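Local coordinates for protein ribokinase (Staphylococcus aureus, PDB 3RY7) that catalyses the ATP- and magnesium-dependent phosphorylation of D-ribose at O-5, giving D-ribose 5-phosphate, and is activated by monovalent cations, at residues N12-L17 with A97-N102; A139-P144 with P168-P173; S150-A155 with N174-L179. All blocks are in the same frame, centred on the assembly; numbering follows the deposited sequence.

Contact 1 of 3, residues N12-L17 with A97-N102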
loop_
_atom_site.group_PDB
_atom_site.type_symbol
_atom_site.label_atom_id
_atom_site.label_comp_id
_atom_site.label_asym_id
_atom_site.label_seq_id
_atom_site.Cartn_x
_atom_site.Cartn_y
_atom_site.Cartn_z
ATOM N N ASN A 12 15.846 10.131 -8.972
ATOM C CA ASN A 12 14.974 11.295 -8.946
ATOM C C ASN A 12 14.301 11.422 -7.589
ATOM O O ASN A 12 14.016 10.415 -6.947
ATOM C CB ASN A 12 13.863 11.169 -9.998
ATOM C CG ASN A 12 14.330 11.479 -11.411
ATOM O OD1 ASN A 12 15.372 12.113 -11.620
ATOM N ND2 ASN A 12 13.531 11.057 -12.399
ATOM N N VAL A 13 14.029 12.648 -7.154
ATOM C CA VAL A 13 13.087 12.827 -6.062
ATOM C C VAL A 13 11.740 13.202 -6.674
ATOM O O VAL A 13 11.603 14.254 -7.285
ATOM C CB VAL A 13 13.570 13.867 -5.038
ATOM C CG1 VAL A 13 12.508 14.090 -3.971
ATOM C CG2 VAL A 13 14.900 13.418 -4.420
ATOM N N ASP A 14 10.764 12.304 -6.548
ATOM C CA ASP A 14 9.423 12.551 -7.070
ATOM C C ASP A 14 8.592 13.388 -6.091
ATOM O O ASP A 14 8.371 12.989 -4.958
ATOM C CB ASP A 14 8.703 11.224 -7.321
ATOM C CG ASP A 14 9.344 10.389 -8.430
ATOM O OD1 ASP A 14 10.242 10.891 -9.153
ATOM O OD2 ASP A 14 8.930 9.222 -8.579
ATOM N N GLN A 15 8.141 14.551 -6.537
ATOM C CA GLN A 15 7.225 15.364 -5.754
ATOM C C GLN A 15 5.782 15.179 -6.177
ATOM O O GLN A 15 5.373 15.665 -7.225
ATOM C CB GLN A 15 7.560 16.831 -5.893
ATOM C CG GLN A 15 7.988 17.425 -4.592
ATOM C CD GLN A 15 9.427 17.120 -4.324
ATOM O OE1 GLN A 15 9.791 16.642 -3.253
ATOM N NE2 GLN A 15 10.261 17.381 -5.313
ATOM N N PHE A 16 5.010 14.510 -5.335
ATOM C CA PHE A 16 3.605 14.236 -5.625
ATOM C C PHE A 16 2.648 15.237 -4.977
ATOM O O PHE A 16 2.658 15.421 -3.755
ATOM C CB PHE A 16 3.248 12.830 -5.158
ATOM C CG PHE A 16 3.790 11.746 -6.037
ATOM C CD1 PHE A 16 3.024 11.244 -7.082
ATOM C CD2 PHE A 16 5.062 11.221 -5.819
ATOM C CE1 PHE A 16 3.511 10.234 -7.897
ATOM C CE2 PHE A 16 5.557 10.210 -6.626
ATOM C CZ PHE A 16 4.774 9.714 -7.671
ATOM N N LEU A 17 1.827 15.872 -5.810
ATOM C CA LEU A 17 0.724 16.711 -5.348
ATOM C C LEU A 17 -0.597 16.067 -5.749
ATOM O O LEU A 17 -0.907 15.977 -6.938
ATOM C CB LEU A 17 0.809 18.085 -5.995
ATOM C CG LEU A 17 -0.165 19.148 -5.480
ATOM C CD1 LEU A 17 0.203 19.547 -4.060
ATOM C CD2 LEU A 17 -0.165 20.365 -6.396
ATOM N N ALA A 97 11.168 14.838 -10.255
ATOM C CA ALA A 97 9.942 14.784 -11.032
ATOM C C ALA A 97 8.807 15.442 -10.251
ATOM O O ALA A 97 8.661 15.250 -9.034
ATOM C CB ALA A 97 9.592 13.339 -11.389
ATOM N N PHE A 98 8.006 16.215 -10.964
ATOM C CA PHE A 98 6.878 16.908 -10.369
ATOM C C PHE A 98 5.599 16.326 -10.957
ATOM O O PHE A 98 5.286 16.514 -12.140
ATOM C CB PHE A 98 7.026 18.401 -10.618
ATOM C CG PHE A 98 8.410 18.919 -10.284
ATOM C CD1 PHE A 98 9.367 19.081 -11.273
ATOM C CD2 PHE A 98 8.763 19.199 -8.958
ATOM C CE1 PHE A 98 10.650 19.549 -10.963
ATOM C CE2 PHE A 98 10.048 19.661 -8.635
ATOM C CZ PHE A 98 10.989 19.835 -9.643
ATOM N N ILE A 99 4.891 15.586 -10.114
ATOM C CA ILE A 99 3.765 14.761 -10.529
ATOM C C ILE A 99 2.451 15.196 -9.863
ATOM O O ILE A 99 2.323 15.153 -8.632
ATOM C CB ILE A 99 4.046 13.292 -10.160
ATOM C CG1 ILE A 99 5.350 12.831 -10.833
ATOM C CG2 ILE A 99 2.887 12.406 -10.560
ATOM C CD1 ILE A 99 5.916 11.537 -10.282
ATOM N N THR A 100 1.486 15.626 -10.672
ATOM C CA THR A 100 0.172 15.981 -10.153
ATOM C C THR A 100 -0.823 14.852 -10.419
ATOM O O THR A 100 -1.102 14.530 -11.572
ATOM C CB THR A 100 -0.348 17.276 -10.789
ATOM O OG1 THR A 100 0.673 18.275 -10.748
ATOM C CG2 THR A 100 -1.584 17.788 -10.042
ATOM N N VAL A 101 -1.331 14.243 -9.349
ATOM C CA VAL A 101 -2.333 13.186 -9.432
ATOM C C VAL A 101 -3.754 13.739 -9.236
ATOM O O VAL A 101 -3.984 14.553 -8.342
ATOM C CB VAL A 101 -2.114 12.166 -8.323
ATOM C CG1 VAL A 101 -3.018 10.966 -8.525
ATOM C CG2 VAL A 101 -0.666 11.761 -8.265
ATOM N N ASN A 102 -4.715 13.307 -10.052
ATOM C CA ASN A 102 -6.111 13.675 -9.783
ATOM C C ASN A 102 -6.912 12.576 -9.084
ATOM O O ASN A 102 -6.367 11.520 -8.742
ATOM C CB ASN A 102 -6.829 14.224 -11.027
ATOM C CG ASN A 102 -6.986 13.195 -12.139
ATOM O OD1 ASN A 102 -6.812 11.987 -11.938
ATOM N ND2 ASN A 102 -7.338 13.680 -13.326
#
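Phe16 and Ile99 form the tightly packed part of the pairing between strands 12-17 and 97-101, their side chains running alongside one another in the same sense. Ile99 CB sits over one face of the Phe16 ring, 4.2 Å from its centroid and 28° off the normal, in a CH-pi contact. A beta-branched residue suits this place, as its two branches reach different ring atoms, CG2 nearest Phe16 CE1 and CD1 nearest Phe16 CZ, the latter at 3.4 Å. Val101 CG2 meets the ring edge in plane. Beneath them runs a parallel pairing of five backbone hydrogen bonds, from Ala97 N to Val13 O through Val101 N to Leu17 O; Gln15 N to Ala97 O is short, 2.6 Å. The strands belong to the small four-stranded sheet that serves as the lid of ribokinase-family sugar kinases, and Lys288 of the second subunit makes a cation-pi contact with Phe16. On the same face Asp14, assigned to the substrate site, bonds a glycerol probably from the crystallisation liquor; the small Ala97 lies beside the carboxylate, CB to Asp14 OD1 3.4 Å. The face carrying Gln15, Leu17, Phe98 and Thr100 is looser and partly exposed: Gln15 NE2 stands 4.0 Å from Phe98 CE2.

Contact 2 of 3, residues A139-P144 with P168-P173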
loop_
_atom_site.group_PDB
_atom_site.type_symbol
_atom_site.label_atom_id
_atom_site.label_comp_id
_atom_site.label_asym_id
_atom_site.label_seq_id
_atom_site.Cartn_x
_atom_site.Cartn_y
_atom_site.Cartn_z
ATOM N N ALA A 139 21.098 0.174 -18.579
ATOM C CA ALA A 139 20.970 1.620 -18.612
ATOM C C ALA A 139 19.580 2.026 -19.081
ATOM O O ALA A 139 18.900 1.242 -19.725
ATOM C CB ALA A 139 22.015 2.229 -19.533
ATOM N N GLN A 140 19.186 3.246 -18.767
ATOM C CA GLN A 140 18.012 3.890 -19.312
ATOM C C GLN A 140 18.370 5.262 -19.818
ATOM O O GLN A 140 19.461 5.714 -19.639
ATOM C CB GLN A 140 16.890 4.002 -18.279
ATOM C CG GLN A 140 16.786 2.869 -17.357
ATOM C CD GLN A 140 17.802 2.916 -16.299
ATOM O OE1 GLN A 140 18.207 3.949 -15.879
ATOM N NE2 GLN A 140 18.243 1.788 -15.897
ATOM N N LEU A 141 17.430 5.926 -20.438
ATOM C CA LEU A 141 17.744 7.201 -21.068
ATOM C C LEU A 141 17.466 8.444 -20.193
ATOM O O LEU A 141 17.288 9.528 -20.727
ATOM C CB LEU A 141 17.029 7.316 -22.418
ATOM C CG LEU A 141 17.357 6.226 -23.447
ATOM C CD1 LEU A 141 16.590 6.416 -24.748
ATOM C CD2 LEU A 141 18.856 6.232 -23.727
ATOM N N GLU A 142 17.415 8.283 -18.871
ATOM C CA GLU A 142 17.348 9.452 -17.970
ATOM C C GLU A 142 18.762 9.911 -17.582
ATOM O O GLU A 142 18.958 10.710 -16.661
ATOM C CB GLU A 142 16.480 9.158 -16.740
ATOM C CG GLU A 142 15.014 8.892 -17.135
ATOM C CD GLU A 142 14.048 8.824 -15.951
ATOM O OE1 GLU A 142 14.461 8.425 -14.837
ATOM O OE2 GLU A 142 12.865 9.164 -16.156
ATOM N N VAL A 143 19.736 9.410 -18.338
ATOM C CA VAL A 143 21.139 9.747 -18.176
ATOM C C VAL A 143 21.677 9.986 -19.611
ATOM O O VAL A 143 21.049 9.545 -20.586
ATOM C CB VAL A 143 21.824 8.583 -17.408
ATOM C CG1 VAL A 143 22.984 8.021 -18.158
ATOM C CG2 VAL A 143 22.173 8.968 -15.969
ATOM N N PRO A 144 22.795 10.726 -19.764
ATOM C CA PRO A 144 23.110 11.124 -21.142
ATOM C C PRO A 144 23.670 9.975 -21.987
ATOM O O PRO A 144 24.371 9.093 -21.497
ATOM C CB PRO A 144 24.163 12.234 -20.971
ATOM C CG PRO A 144 24.057 12.655 -19.520
ATOM C CD PRO A 144 23.647 11.415 -18.778
ATOM N N PRO A 168 12.990 7.421 -21.329
ATOM C CA PRO A 168 11.907 7.758 -22.251
ATOM C C PRO A 168 12.398 7.755 -23.705
ATOM O O PRO A 168 13.594 7.954 -23.965
ATOM C CB PRO A 168 11.549 9.188 -21.833
ATOM C CG PRO A 168 12.859 9.753 -21.342
ATOM C CD PRO A 168 13.502 8.609 -20.618
ATOM N N ALA A 169 11.471 7.543 -24.636
ATOM C CA ALA A 169 11.790 7.451 -26.050
ATOM C C ALA A 169 12.645 8.611 -26.535
ATOM O O ALA A 169 12.372 9.774 -26.246
ATOM C CB ALA A 169 10.515 7.372 -26.864
ATOM N N LYS A 170 13.696 8.278 -27.270
ATOM C CA LYS A 170 14.451 9.281 -28.010
ATOM C C LYS A 170 15.324 8.608 -29.065
ATOM O O LYS A 170 15.554 7.399 -29.008
ATOM C CB LYS A 170 15.256 10.194 -27.071
ATOM C CG LYS A 170 16.158 9.486 -26.086
ATOM C CD LYS A 170 16.913 10.482 -25.191
ATOM C CE LYS A 170 16.070 10.948 -24.004
ATOM N NZ LYS A 170 16.889 11.658 -22.964
ATOM N N ALA A 171 15.762 9.379 -30.050
ATOM C CA ALA A 171 16.576 8.839 -31.127
ATOM C C ALA A 171 17.959 8.466 -30.593
ATOM O O ALA A 171 18.542 9.194 -29.784
ATOM C CB ALA A 171 16.696 9.850 -32.251
ATOM N N LEU A 172 18.478 7.330 -31.049
ATOM C CA LEU A 172 19.800 6.873 -30.639
ATOM C C LEU A 172 20.769 6.896 -31.824
ATOM O O LEU A 172 20.375 6.623 -32.956
ATOM C CB LEU A 172 19.703 5.456 -30.073
ATOM C CG LEU A 172 18.555 5.201 -29.087
ATOM C CD1 LEU A 172 18.567 3.760 -28.648
ATOM C CD2 LEU A 172 18.651 6.130 -27.878
ATOM N N PRO A 173 22.041 7.237 -31.570
ATOM C CA PRO A 173 23.069 7.161 -32.611
ATOM C C PRO A 173 23.591 5.733 -32.775
ATOM O O PRO A 173 23.516 4.928 -31.841
ATOM C CB PRO A 173 24.184 8.058 -32.062
ATOM C CG PRO A 173 24.061 7.911 -30.570
ATOM C CD PRO A 173 22.575 7.773 -30.304
HETATM O O HOH W 1 15.777 12.316 -20.799
HETATM O O HOH W 2 19.522 10.298 -22.751
#
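Leu141 and Lys170 lie antiparallel, overlapping along their length, so that the lysine's aliphatic chain rests against the leucine while its ammonium group reaches the leucine's own backbone. The packing is tight where they overlap, Leu141 CD1 to Lys170 CG 3.4 Å. The lysine chain runs straight through chi2 and turns at chi3 (83°), which swings CE beside Leu141 CB and O. NZ donates to Leu141 O at 3.1 Å, lying in the carbonyl plane at a C=O...N angle of 160°. Water 2 accepts from NZ and donates to Val143 O, 2.8 Å from that oxygen. Lysine suits this place because it supplies both a greasy shaft and a long-reaching donor for loop carbonyls. Leu172 crosses Leu141 obliquely, methyl against methyl, with CD2 3.8 Å from Leu141 CD1. At about a right angle to Pro168, Glu142 lays its CG against the proline CD at 3.8 Å; its carboxylate turns to other partners, taking hydrogen bonds from Ser10 and Lys42 N, and bonds a glycerol, probably from the crystallisation liquor, in the place assigned to the substrate. Strand 136-140, helix 145-157 and the adjacent parallel strand 161-165 form a beta-alpha-beta unit of the large sheet, and the contact joins the loops that leave its two strands, with Leu141 resting on Ile148 of helix 145-157 and Leu172 on Leu193 of helix 187-194.

Contact 3 of 3, residues S150-A155 with N174-L179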
loop_
_atom_site.group_PDB
_atom_site.type_symbol
_atom_site.label_atom_id
_atom_site.label_comp_id
_atom_site.label_asym_id
_atom_site.label_seq_id
_atom_site.Cartn_x
_atom_site.Cartn_y
_atom_site.Cartn_z
ATOM N N SER A 150 29.839 5.045 -23.229
ATOM C CA SER A 150 31.121 4.749 -22.611
ATOM C C SER A 150 31.050 3.516 -21.689
ATOM O O SER A 150 31.991 2.702 -21.635
ATOM C CB SER A 150 31.659 5.990 -21.891
ATOM O OG SER A 150 31.957 5.686 -20.546
ATOM N N ALA A 151 29.927 3.366 -20.983
ATOM C CA ALA A 151 29.738 2.215 -20.111
ATOM C C ALA A 151 29.571 0.923 -20.935
ATOM O O ALA A 151 30.058 -0.140 -20.551
ATOM C CB ALA A 151 28.537 2.431 -19.202
ATOM N N PHE A 152 28.892 1.041 -22.075
ATOM C CA PHE A 152 28.640 -0.116 -22.938
ATOM C C PHE A 152 29.912 -0.515 -23.711
ATOM O O PHE A 152 30.099 -1.684 -24.030
ATOM C CB PHE A 152 27.476 0.168 -23.903
ATOM C CG PHE A 152 26.097 0.018 -23.275
ATOM C CD1 PHE A 152 24.946 0.081 -24.069
ATOM C CD2 PHE A 152 25.955 -0.202 -21.903
ATOM C CE1 PHE A 152 23.659 -0.059 -23.495
ATOM C CE2 PHE A 152 24.681 -0.362 -21.324
ATOM C CZ PHE A 152 23.529 -0.285 -22.123
ATOM N N GLU A 153 30.782 0.451 -23.999
ATOM C CA GLU A 153 32.091 0.143 -24.626
ATOM C C GLU A 153 32.955 -0.693 -23.699
ATOM O O GLU A 153 33.511 -1.728 -24.095
ATOM C CB GLU A 153 32.818 1.410 -25.045
ATOM C CG GLU A 153 32.199 2.093 -26.252
ATOM C CD GLU A 153 32.718 3.510 -26.436
ATOM O OE1 GLU A 153 33.187 4.077 -25.417
ATOM O OE2 GLU A 153 32.639 4.051 -27.577
ATOM N N ILE A 154 33.007 -0.279 -22.441
ATOM C CA ILE A 154 33.708 -1.034 -21.412
ATOM C C ILE A 154 33.145 -2.432 -21.242
ATOM O O ILE A 154 33.903 -3.413 -21.189
ATOM C CB ILE A 154 33.650 -0.306 -20.055
ATOM C CG1 ILE A 154 34.412 1.029 -20.126
ATOM C CG2 ILE A 154 34.194 -1.188 -18.937
ATOM C CD1 ILE A 154 34.247 1.870 -18.867
ATOM N N ALA A 155 31.820 -2.517 -21.125
ATOM C CA ALA A 155 31.143 -3.791 -20.959
ATOM C C ALA A 155 31.448 -4.733 -22.121
ATOM O O ALA A 155 31.925 -5.840 -21.925
ATOM C CB ALA A 155 29.639 -3.572 -20.845
ATOM N N ASN A 174 24.131 5.435 -33.956
ATOM C CA ASN A 174 24.634 4.102 -34.250
ATOM C C ASN A 174 25.733 3.716 -33.280
ATOM O O ASN A 174 25.863 2.545 -32.908
ATOM C CB ASN A 174 25.148 4.030 -35.691
ATOM C CG ASN A 174 24.059 4.309 -36.707
ATOM O OD1 ASN A 174 22.871 4.137 -36.415
ATOM N ND2 ASN A 174 24.453 4.745 -37.906
ATOM N N GLU A 175 26.517 4.713 -32.872
ATOM C CA GLU A 175 27.575 4.501 -31.898
ATOM C C GLU A 175 27.049 3.781 -30.642
ATOM O O GLU A 175 27.785 3.036 -29.988
ATOM C CB GLU A 175 28.225 5.842 -31.547
ATOM C CG GLU A 175 29.508 5.746 -30.734
ATOM C CD GLU A 175 30.121 7.123 -30.472
ATOM O OE1 GLU A 175 30.571 7.382 -29.327
ATOM O OE2 GLU A 175 30.140 7.956 -31.415
ATOM N N LEU A 176 25.775 3.996 -30.313
ATOM C CA LEU A 176 25.171 3.332 -29.160
ATOM C C LEU A 176 24.452 2.062 -29.595
ATOM O O LEU A 176 24.579 1.017 -28.964
ATOM C CB LEU A 176 24.193 4.261 -28.413
ATOM C CG LEU A 176 23.417 3.575 -27.264
ATOM C CD1 LEU A 176 24.345 2.899 -26.268
ATOM C CD2 LEU A 176 22.477 4.528 -26.543
ATOM N N LEU A 177 23.674 2.174 -30.666
ATOM C CA LEU A 177 22.864 1.050 -31.130
ATOM C C LEU A 177 23.718 -0.185 -31.297
ATOM O O LEU A 177 23.291 -1.295 -30.983
ATOM C CB LEU A 177 22.166 1.389 -32.447
ATOM C CG LEU A 177 21.068 2.435 -32.258
ATOM C CD1 LEU A 177 20.536 2.918 -33.605
ATOM C CD2 LEU A 177 19.964 1.864 -31.378
ATOM N N SER A 178 24.941 0.021 -31.766
ATOM C CA SER A 178 25.820 -1.092 -32.108
ATOM C C SER A 178 26.490 -1.698 -30.884
ATOM O O SER A 178 27.264 -2.645 -31.009
ATOM C CB SER A 178 26.898 -0.616 -33.083
ATOM O OG SER A 178 27.876 0.142 -32.392
ATOM N N LEU A 179 26.208 -1.141 -29.706
ATOM C CA LEU A 179 26.800 -1.634 -28.470
ATOM C C LEU A 179 25.798 -2.412 -27.619
ATOM O O LEU A 179 26.154 -2.955 -26.571
ATOM C CB LEU A 179 27.359 -0.461 -27.650
ATOM C CG LEU A 179 28.429 0.412 -28.318
ATOM C CD1 LEU A 179 28.925 1.539 -27.368
ATOM C CD2 LEU A 179 29.584 -0.468 -28.775
#
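Leu176 CD1 and the backbone O of Leu179 approach the Phe152 ring at a slant. The methyl comes to 3.6 Å, Leu176 CD1 to Phe152 CD1, and Leu179 O lies 4.1 Å from the same ring atom. That carbonyl is bonded to the hydroxyl of Thr162, so a polar atom beside the aromatic ring has its partner. At the base of the phenylalanine, Phe152 CB packs on Leu179 CB at 3.8 Å. A large flat side chain suits this buried place, since its ring reaches Leu176 of the short helix while its CB meets Leu179 just after it. Towards the surface, Leu179 CD1 touches Glu153 CG at 3.5 Å, the acid lending its aliphatic part to the packing; Glu153 OE2 is 4.3 Å from Glu175 OE1, and two like charges so near would probably repel, though both residues are exposed to solvent. No hydrogen bond joins the two segments. Helix 145-157, the crossover helix of a beta-alpha-beta unit, and the short helix 174-177 thus pack side chain to side chain beside strand 161-165, where Phe152 and Leu176 both rest on Leu164, while helices 121-125 and 128-132 meet Ala151 of the longer helix.

Overall arrangement
Contact 1 pairs two strands of the small sheet through backbone hydrogen bonds and is partly buried. Contact 2 is a surface contact between loops and mixed in kind: a buried leucine packed on lysine, proline and leucine carbons, plus one lysine-to-carbonyl bond and a bridging water. Contact 3 is a partly buried helix packing, almost wholly apolar. Contacts 2 and 3 adjoin, their centres 12 Å apart: strand 136-140 runs on through its loop into helix 145-157, Ala139 touches Phe152, and Leu172 meets Leu177. Contacts 1 and 3 lie on opposite sides of the chain's centre. Glu142 of contact 2 touches Asn12 of contact 1, and both are assigned to the substrate site; contact 3 is plain packing.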